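Local coordinates for protein pantothenate synthetase (PDB 3N8H) that probably joins pantoate to beta-alanine at the expense of ATP, by way of a pantoyl-adenylate, in the last step of pantothenate synthesis, at residues 4-16 with 89-101. Sequence-based numbering, arbitrary orientation. Where two conformers were deposited one is given.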
loop_
_atom_site.group_PDB
_atom_site.type_symbol
_atom_site.label_atom_id
_atom_site.label_comp_id
_atom_site.label_asym_id
_atom_site.label_seq_id
_atom_site.Cartn_x
_atom_site.Cartn_y
_atom_site.Cartn_z
HETATM N N MSE A 4 18.437 8.266 -25.359
HETATM C CA MSE A 4 17.439 7.908 -24.353
HETATM C C MSE A 4 17.552 6.429 -24.053
HETATM O O MSE A 4 17.649 5.610 -24.961
HETATM C CB MSE A 4 16.018 8.234 -24.814
HETATM C CG MSE A 4 14.937 7.899 -23.775
HETATM SE SE MSE A 4 13.193 8.599 -24.307
HETATM C CE MSE A 4 12.767 7.323 -25.730
ATOM N N ILE A 5 17.557 6.096 -22.772
ATOM C CA ILE A 5 17.555 4.706 -22.352
ATOM C C ILE A 5 16.122 4.234 -22.246
ATOM O O ILE A 5 15.294 4.869 -21.578
ATOM C CB ILE A 5 18.222 4.535 -20.985
ATOM C CG1 ILE A 5 19.703 4.900 -21.077
ATOM C CG2 ILE A 5 18.040 3.102 -20.480
ATOM C CD1 ILE A 5 20.334 5.171 -19.743
ATOM N N ILE A 6 15.819 3.139 -22.924
ATOM C CA ILE A 6 14.499 2.530 -22.817
ATOM C C ILE A 6 14.606 1.288 -21.948
ATOM O O ILE A 6 15.326 0.344 -22.278
ATOM C CB ILE A 6 13.943 2.150 -24.201
ATOM C CG1 ILE A 6 13.902 3.383 -25.112
ATOM C CG2 ILE A 6 12.573 1.527 -24.058
ATOM C CD1 ILE A 6 13.396 3.113 -26.537
ATOM N N ALA A 7 13.914 1.305 -20.816
ATOM C CA ALA A 7 13.959 0.190 -19.875
ATOM C C ALA A 7 12.603 -0.470 -19.867
ATOM O O ALA A 7 11.642 0.076 -19.323
ATOM C CB ALA A 7 14.345 0.665 -18.463
ATOM N N ASP A 8 12.527 -1.643 -20.485
ATOM C CA ASP A 8 11.258 -2.345 -20.642
ATOM C C ASP A 8 11.044 -3.397 -19.561
ATOM O O ASP A 8 10.170 -4.248 -19.690
ATOM C CB ASP A 8 11.146 -2.969 -22.036
ATOM C CG ASP A 8 12.365 -3.793 -22.410
ATOM O OD1 ASP A 8 12.684 -4.761 -21.688
ATOM O OD2 ASP A 8 13.001 -3.472 -23.433
ATOM N N ASN A 9 11.848 -3.330 -18.503
ATOM C CA ASN A 9 11.681 -4.200 -17.334
ATOM C C ASN A 9 12.410 -3.701 -16.079
ATOM O O ASN A 9 13.234 -2.784 -16.147
ATOM C CB ASN A 9 12.041 -5.663 -17.650
ATOM C CG ASN A 9 13.501 -5.847 -18.077
ATOM O OD1 ASN A 9 14.429 -5.642 -17.291
ATOM N ND2 ASN A 9 13.700 -6.267 -19.321
ATOM N N ILE A 10 12.076 -4.299 -14.936
ATOM C CA ILE A 10 12.593 -3.875 -13.638
ATOM C C ILE A 10 14.117 -3.972 -13.524
ATOM O O ILE A 10 14.789 -2.991 -13.173
ATOM C CB ILE A 10 11.951 -4.692 -12.482
ATOM C CG1 ILE A 10 10.428 -4.645 -12.577
ATOM C CG2 ILE A 10 12.395 -4.159 -11.128
ATOM C CD1 ILE A 10 9.867 -3.264 -12.398
ATOM N N LYS A 11 14.649 -5.160 -13.814
ATOM C CA LYS A 11 16.091 -5.389 -13.778
ATOM C C LYS A 11 16.772 -4.279 -14.544
ATOM O O LYS A 11 17.650 -3.589 -14.030
ATOM C CB LYS A 11 16.440 -6.748 -14.402
ATOM C CG LYS A 11 16.493 -7.913 -13.416
ATOM C CD LYS A 11 15.271 -7.934 -12.498
ATOM C CE LYS A 11 15.675 -7.840 -11.024
ATOM N NZ LYS A 11 14.509 -7.653 -10.114
ATOM N N GLN A 12 16.340 -4.097 -15.784
ATOM C CA GLN A 12 16.903 -3.070 -16.635
ATOM C C GLN A 12 16.762 -1.673 -16.033
ATOM O O GLN A 12 17.652 -0.822 -16.187
ATOM C CB GLN A 12 16.212 -3.109 -17.985
ATOM C CG GLN A 12 17.144 -2.944 -19.141
ATOM C CD GLN A 12 16.400 -2.541 -20.377
ATOM O OE1 GLN A 12 15.290 -3.026 -20.633
ATOM N NE2 GLN A 12 16.990 -1.634 -21.154
ATOM N N PHE A 13 15.635 -1.428 -15.363
ATOM C CA PHE A 13 15.432 -0.136 -14.742
ATOM C C PHE A 13 16.249 0.055 -13.457
ATOM O O PHE A 13 16.785 1.143 -13.211
ATOM C CB PHE A 13 13.967 0.157 -14.449
ATOM C CG PHE A 13 13.773 1.512 -13.859
ATOM C CD1 PHE A 13 13.836 2.637 -14.668
ATOM C CD2 PHE A 13 13.627 1.678 -12.492
ATOM C CE1 PHE A 13 13.704 3.901 -14.125
ATOM C CE2 PHE A 13 13.509 2.937 -11.946
ATOM C CZ PHE A 13 13.547 4.055 -12.767
ATOM N N HIS A 14 16.337 -0.985 -12.635
ATOM C CA HIS A 14 17.165 -0.902 -11.433
ATOM C C HIS A 14 18.587 -0.563 -11.807
ATOM O O HIS A 14 19.230 0.256 -11.151
ATOM C CB HIS A 14 17.134 -2.199 -10.646
ATOM C CG HIS A 14 15.858 -2.418 -9.902
ATOM N ND1 HIS A 14 15.217 -1.408 -9.215
ATOM C CD2 HIS A 14 15.108 -3.530 -9.723
ATOM C CE1 HIS A 14 14.121 -1.888 -8.653
ATOM N NE2 HIS A 14 14.032 -3.173 -8.945
ATOM N N SER A 15 19.065 -1.188 -12.879
ATOM C CA SER A 15 20.404 -0.938 -13.380
ATOM C C SER A 15 20.631 0.552 -13.517
ATOM O O SER A 15 21.466 1.131 -12.826
ATOM C CB SER A 15 20.618 -1.614 -14.737
ATOM O OG SER A 15 20.604 -3.029 -14.620
ATOM N N ILE A 16 19.871 1.180 -14.404
ATOM C CA ILE A 16 20.093 2.587 -14.679
ATOM C C ILE A 16 19.836 3.470 -13.445
ATOM O O ILE A 16 20.609 4.401 -13.164
ATOM C CB ILE A 16 19.304 3.055 -15.924
ATOM C CG1 ILE A 16 19.589 4.531 -16.209
ATOM C CG2 ILE A 16 17.823 2.778 -15.771
ATOM C CD1 ILE A 16 21.064 4.831 -16.495
ATOM N N VAL A 89 14.224 13.309 -23.093
ATOM C CA VAL A 89 13.930 12.522 -21.899
ATOM C C VAL A 89 15.029 11.483 -21.657
ATOM O O VAL A 89 15.430 10.784 -22.572
ATOM C CB VAL A 89 12.545 11.821 -21.988
ATOM C CG1 VAL A 89 12.414 10.794 -20.878
ATOM C CG2 VAL A 89 11.422 12.852 -21.884
ATOM N N ASP A 90 15.504 11.386 -20.418
ATOM C CA ASP A 90 16.637 10.528 -20.102
ATOM C C ASP A 90 16.259 9.053 -20.074
ATOM O O ASP A 90 16.959 8.233 -20.664
ATOM C CB ASP A 90 17.307 10.965 -18.792
ATOM C CG ASP A 90 17.714 12.430 -18.818
ATOM O OD1 ASP A 90 17.066 13.241 -18.123
ATOM O OD2 ASP A 90 18.659 12.777 -19.567
ATOM N N VAL A 91 15.149 8.712 -19.417
ATOM C CA VAL A 91 14.757 7.301 -19.309
ATOM C C VAL A 91 13.290 7.076 -19.610
ATOM O O VAL A 91 12.434 7.735 -19.023
ATOM C CB VAL A 91 15.012 6.714 -17.891
ATOM C CG1 VAL A 91 14.688 5.226 -17.873
ATOM C CG2 VAL A 91 16.442 6.952 -17.451
ATOM N N LEU A 92 13.004 6.147 -20.518
ATOM C CA LEU A 92 11.640 5.648 -20.709
ATOM C C LEU A 92 11.515 4.338 -19.939
ATOM O O LEU A 92 12.244 3.373 -20.205
ATOM C CB LEU A 92 11.364 5.345 -22.176
ATOM C CG LEU A 92 9.911 5.239 -22.657
ATOM C CD1 LEU A 92 9.667 4.080 -23.630
ATOM C CD2 LEU A 92 8.892 5.256 -21.525
ATOM N N PHE A 93 10.581 4.296 -18.998
ATOM C CA PHE A 93 10.287 3.063 -18.290
ATOM C C PHE A 93 8.952 2.536 -18.774
ATOM O O PHE A 93 7.896 3.105 -18.474
ATOM C CB PHE A 93 10.221 3.302 -16.789
ATOM C CG PHE A 93 9.890 2.078 -16.003
ATOM C CD1 PHE A 93 10.508 0.874 -16.280
ATOM C CD2 PHE A 93 8.956 2.130 -14.976
ATOM C CE1 PHE A 93 10.205 -0.262 -15.539
ATOM C CE2 PHE A 93 8.657 1.006 -14.237
ATOM C CZ PHE A 93 9.274 -0.191 -14.518
ATOM N N ASN A 94 9.010 1.430 -19.501
ATOM C CA ASN A 94 7.865 0.889 -20.203
ATOM C C ASN A 94 7.723 -0.589 -19.841
ATOM O O ASN A 94 8.117 -1.467 -20.629
ATOM C CB ASN A 94 8.116 1.053 -21.703
ATOM C CG ASN A 94 7.023 0.471 -22.547
ATOM O OD1 ASN A 94 7.288 -0.120 -23.600
ATOM N ND2 ASN A 94 5.780 0.627 -22.095
ATOM N N PRO A 95 7.199 -0.872 -18.632
ATOM C CA PRO A 95 7.176 -2.246 -18.132
ATOM C C PRO A 95 5.947 -2.991 -18.613
ATOM O O PRO A 95 5.011 -2.385 -19.125
ATOM C CB PRO A 95 7.124 -2.075 -16.606
ATOM C CG PRO A 95 6.413 -0.775 -16.414
ATOM C CD PRO A 95 6.639 0.080 -17.652
ATOM N N SER A 96 5.980 -4.307 -18.447
ATOM C CA SER A 96 4.873 -5.181 -18.797
ATOM C C SER A 96 4.018 -5.420 -17.552
ATOM O O SER A 96 4.440 -5.144 -16.423
ATOM C CB SER A 96 5.412 -6.527 -19.299
ATOM O OG SER A 96 5.896 -7.318 -18.213
ATOM N N GLU A 97 2.817 -5.937 -17.760
ATOM C CA GLU A 97 1.933 -6.291 -16.659
ATOM C C GLU A 97 2.645 -7.186 -15.661
ATOM O O GLU A 97 2.513 -7.008 -14.453
ATOM C CB GLU A 97 0.728 -7.052 -17.193
ATOM C CG GLU A 97 -0.571 -6.308 -17.137
ATOM C CD GLU A 97 -1.745 -7.247 -17.308
ATOM O OE1 GLU A 97 -2.265 -7.353 -18.436
ATOM O OE2 GLU A 97 -2.138 -7.882 -16.310
ATOM N N LYS A 98 3.383 -8.167 -16.175
ATOM C CA LYS A 98 4.060 -9.135 -15.327
ATOM C C LYS A 98 5.136 -8.465 -14.481
ATOM O O LYS A 98 5.331 -8.821 -13.324
ATOM C CB LYS A 98 4.691 -10.241 -16.172
ATOM C CG LYS A 98 3.711 -11.211 -16.805
ATOM C CD LYS A 98 4.407 -12.078 -17.869
ATOM C CE LYS A 98 5.588 -12.856 -17.287
ATOM N NZ LYS A 98 6.738 -11.994 -16.874
ATOM N N ASP A 99 5.849 -7.506 -15.064
ATOM C CA ASP A 99 6.850 -6.754 -14.297
ATOM C C ASP A 99 6.185 -6.118 -13.061
ATOM O O ASP A 99 6.708 -6.176 -11.946
ATOM C CB ASP A 99 7.461 -5.647 -15.152
ATOM C CG ASP A 99 8.343 -6.185 -16.276
ATOM O OD1 ASP A 99 8.449 -5.511 -17.329
ATOM O OD2 ASP A 99 8.911 -7.284 -16.107
ATOM N N ILE A 100 5.027 -5.507 -13.269
ATOM C CA ILE A 100 4.411 -4.691 -12.226
ATOM C C ILE A 100 3.598 -5.514 -11.233
ATOM O O ILE A 100 3.579 -5.224 -10.019
ATOM C CB ILE A 100 3.553 -3.540 -12.829
ATOM C CG1 ILE A 100 4.435 -2.615 -13.666
ATOM C CG2 ILE A 100 2.875 -2.733 -11.720
ATOM C CD1 ILE A 100 5.617 -2.018 -12.895
ATOM N N TYR A 101 2.927 -6.534 -11.758
ATOM C CA TYR A 101 2.111 -7.442 -10.961
ATOM C C TYR A 101 2.591 -8.861 -11.175
ATOM O O TYR A 101 1.949 -9.630 -11.877
ATOM C CB TYR A 101 0.665 -7.377 -11.412
ATOM C CG TYR A 101 0.063 -6.015 -11.263
ATOM C CD1 TYR A 101 -0.456 -5.586 -10.033
ATOM C CD2 TYR A 101 0.016 -5.149 -12.349
ATOM C CE1 TYR A 101 -1.011 -4.335 -9.909
ATOM C CE2 TYR A 101 -0.542 -3.907 -12.242
ATOM C CZ TYR A 101 -1.053 -3.495 -11.029
ATOM O OH TYR A 101 -1.607 -2.239 -10.954
#
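Leu92 O takes the N-H of Ala7 at 2.7 Å in a nearly straight bond (174°), one rung of a parallel ladder between strands 5-7 and 91-93. Leu92 N in turn gives its hydrogen to Ile5 O, and the ladder runs on from Ile5 N to Asp90 O at one end and from Asn94 N to Ala7 O at the other. The strands form one margin of the Rossmann-like parallel sheet of this HUP-clan ligase: 5-7 is outermost within the chain, and 91-93 bonds on its other side to strand 52-57.

On the face carrying Ala7, Val91 and Phe93, helix 10-18 packs its apolar residues. The small Ala7 leaves the bulk to Phe93, whose ring lies between Phe13 on one face and Pro95 CG, 3.4 Å above the plane, on the other. Phe13 leans over it obliquely, planes at 36°. With Phe13 CG anti to the backbone N (chi1 -178°), CE1 reaches Val91 CG1, while Ile10 CD1 abuts the Phe93 edge at CZ, 3.8 Å away. On the opposite face Ile6 CG2 meets Leu92 CD1 at 3.9 Å. There the long, apolar chain of Met4, here as selenomethionine, lies alongside Val89 (SE to CB 4.0 Å) and reaches Leu92, beside helix 77-86.

Short polar side chains suit the two helix starts. Asn9 OD1 caps Gln12 N, and Gln12 OE1 accepts from Asp8 N. Asp99 joins the two starts, its CB 4.1 Å from Ile10 CG1 and its OD1 3.6 Å from Asn9 CB. It also forms a capping box with Ser96: Ser96 OG accepts from Asp99 N, and Ser96 N meets Asp99 OD1 from above the carboxylate plane at 3.0 Å.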